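Long-range contact in putative pachytene checkpoint protein 2 (Caenorhabditis elegans, PDB 4XGU), which is an AAA+ ATPase that binds and hydrolyses ATP and probably plays a key role in chromosome recombination during meiosis: residues N172-L177 with I295-N300. Numbering follows the deposited sequence.
Sequences NRLILL and ILCTSN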
loop_
_atom_site.group_PDB
_atom_site.type_symbol
_atom_site.label_atom_id
_atom_site.label_comp_id
_atom_site.label_asym_id
_atom_site.label_seq_id
_atom_site.Cartn_x
_atom_site.Cartn_y
_atom_site.Cartn_z
ATOM N N ASN B 172 17.384 -3.317 -30.918
ATOM C CA ASN B 172 16.106 -3.381 -30.215
ATOM C C ASN B 172 14.897 -3.059 -31.088
ATOM O O ASN B 172 13.781 -3.469 -30.775
ATOM C CB ASN B 172 16.118 -2.436 -29.012
ATOM C CG ASN B 172 16.861 -3.010 -27.823
ATOM O OD1 ASN B 172 16.895 -4.224 -27.625
ATOM N ND2 ASN B 172 17.454 -2.136 -27.019
ATOM N N ARG B 173 15.130 -2.314 -32.167
ATOM C CA ARG B 173 14.074 -1.863 -33.077
ATOM C C ARG B 173 13.078 -0.932 -32.395
ATOM O O ARG B 173 11.972 -0.727 -32.893
ATOM C CB ARG B 173 13.326 -3.055 -33.687
ATOM C CG ARG B 173 13.442 -3.151 -35.195
ATOM C CD ARG B 173 14.499 -4.150 -35.618
ATOM N NE ARG B 173 14.102 -5.524 -35.325
ATOM C CZ ARG B 173 14.848 -6.588 -35.605
ATOM N NH1 ARG B 173 16.030 -6.434 -36.186
ATOM N NH2 ARG B 173 14.413 -7.805 -35.303
ATOM N N LEU B 174 13.474 -0.368 -31.259
ATOM C CA LEU B 174 12.641 0.597 -30.549
ATOM C C LEU B 174 13.388 1.916 -30.420
ATOM O O LEU B 174 14.601 1.930 -30.226
ATOM C CB LEU B 174 12.240 0.061 -29.167
ATOM C CG LEU B 174 11.178 0.816 -28.353
ATOM C CD1 LEU B 174 10.427 -0.137 -27.439
ATOM C CD2 LEU B 174 11.787 1.939 -27.526
ATOM N N ILE B 175 12.666 3.023 -30.529
ATOM C CA ILE B 175 13.266 4.338 -30.334
ATOM C C ILE B 175 12.376 5.197 -29.435
ATOM O O ILE B 175 11.151 5.163 -29.548
ATOM C CB ILE B 175 13.510 5.048 -31.679
ATOM C CG1 ILE B 175 13.902 6.508 -31.456
ATOM C CG2 ILE B 175 12.277 4.958 -32.559
ATOM C CD1 ILE B 175 13.888 7.344 -32.711
ATOM N N LEU B 176 13.001 5.955 -28.538
ATOM C CA LEU B 176 12.279 6.757 -27.560
ATOM C C LEU B 176 12.657 8.237 -27.621
ATOM O O LEU B 176 13.828 8.594 -27.505
ATOM C CB LEU B 176 12.538 6.214 -26.156
ATOM C CG LEU B 176 11.934 6.956 -24.968
ATOM C CD1 LEU B 176 10.431 6.781 -24.941
ATOM C CD2 LEU B 176 12.558 6.457 -23.678
ATOM N N LEU B 177 11.655 9.092 -27.802
ATOM C CA LEU B 177 11.846 10.539 -27.761
ATOM C C LEU B 177 11.178 11.110 -26.518
ATOM O O LEU B 177 10.018 10.808 -26.243
ATOM C CB LEU B 177 11.270 11.198 -29.011
ATOM C CG LEU B 177 11.843 10.766 -30.361
ATOM C CD1 LEU B 177 11.061 11.412 -31.496
ATOM C CD2 LEU B 177 13.314 11.124 -30.455
ATOM N N ILE B 295 9.257 0.460 -34.024
ATOM C CA ILE B 295 8.339 1.081 -33.073
ATOM C C ILE B 295 8.921 2.364 -32.478
ATOM O O ILE B 295 10.077 2.403 -32.053
ATOM C CB ILE B 295 7.954 0.098 -31.948
ATOM C CG1 ILE B 295 9.190 -0.408 -31.215
ATOM C CG2 ILE B 295 7.216 -1.098 -32.523
ATOM C CD1 ILE B 295 8.908 -1.582 -30.301
ATOM N N LEU B 296 8.111 3.418 -32.471
ATOM C CA LEU B 296 8.554 4.726 -32.002
ATOM C C LEU B 296 7.700 5.205 -30.834
ATOM O O LEU B 296 6.473 5.153 -30.891
ATOM C CB LEU B 296 8.507 5.754 -33.137
ATOM C CG LEU B 296 9.294 5.470 -34.420
ATOM C CD1 LEU B 296 8.464 4.687 -35.426
ATOM C CD2 LEU B 296 9.785 6.769 -35.028
ATOM N N CYS B 297 8.356 5.679 -29.781
ATOM C CA CYS B 297 7.657 6.132 -28.583
ATOM C C CYS B 297 7.984 7.587 -28.256
ATOM O O CYS B 297 9.091 8.059 -28.514
ATOM C CB CYS B 297 8.014 5.239 -27.394
ATOM S SG CYS B 297 7.680 3.484 -27.652
ATOM N N THR B 298 7.015 8.292 -27.685
ATOM C CA THR B 298 7.239 9.656 -27.229
ATOM C C THR B 298 6.703 9.824 -25.811
ATOM O O THR B 298 5.628 9.328 -25.485
ATOM C CB THR B 298 6.583 10.692 -28.170
ATOM O OG1 THR B 298 6.607 11.986 -27.554
ATOM C CG2 THR B 298 5.145 10.316 -28.467
ATOM N N SER B 299 7.465 10.509 -24.964
ATOM C CA SER B 299 7.045 10.750 -23.587
ATOM C C SER B 299 7.021 12.246 -23.275
ATOM O O SER B 299 8.056 12.908 -23.284
ATOM C CB SER B 299 7.971 10.021 -22.612
ATOM O OG SER B 299 7.528 10.175 -21.276
ATOM N N ASN B 300 5.831 12.772 -22.999
ATOM C CA ASN B 300 5.667 14.203 -22.759
ATOM C C ASN B 300 6.213 14.634 -21.402
ATOM O O ASN B 300 6.427 15.822 -21.160
ATOM C CB ASN B 300 4.193 14.595 -22.877
ATOM C CG ASN B 300 3.704 14.606 -24.313
ATOM O OD1 ASN B 300 4.476 14.852 -25.241
ATOM N ND2 ASN B 300 2.417 14.344 -24.504
#
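The backbones of Leu174-Leu177 and Ile295-Thr298 pair residue for residue as parallel strands, Leu174 beside Ile295 through to Leu177 beside Thr298, in the central sheet of the AAA+ ATPase fold; one strand leads into the predicted ATP-binding P-loop (Walker A), the other to Asn300 beside ADP. The axes of 174-177 and 295-299 run 20° apart and approach to 4.7 Å. Five N-H···O bonds alternate between the strands, from Ile295 N to Arg173 O (3.2 Å, almost straight at 177°) to Ser299 N on Leu177 O at 2.9 Å. Ile175, Leu177 and Cys297 each use both N and O in the ladder, and Leu177 O also receives a CA-H···O contact from Thr298 CA.

The side chains sort onto two faces. On that of Leu174 and Leu176, CD1 of Leu174 meets CD1 of Ile295 at 3.5 Å, the two chains crossing obliquely; chi1 of 57° puts Ile295 CG1 3.7 Å from both CB and CG of Leu174. Ile284 of helix 275-288 packs against both residues. An alanine at Leu174 would probably cost Ile295 CD1 its closest partner on this strand and open a gap beside Ile284. Further along, Leu176 CD1 lies 3.8 Å from Cys297 CB. On the other face, where Leu177 and Leu296 meet helix 185-199, Ile175 and Leu296 lie side by side, with Ile175 CG2 3.6 Å from Leu296 CG.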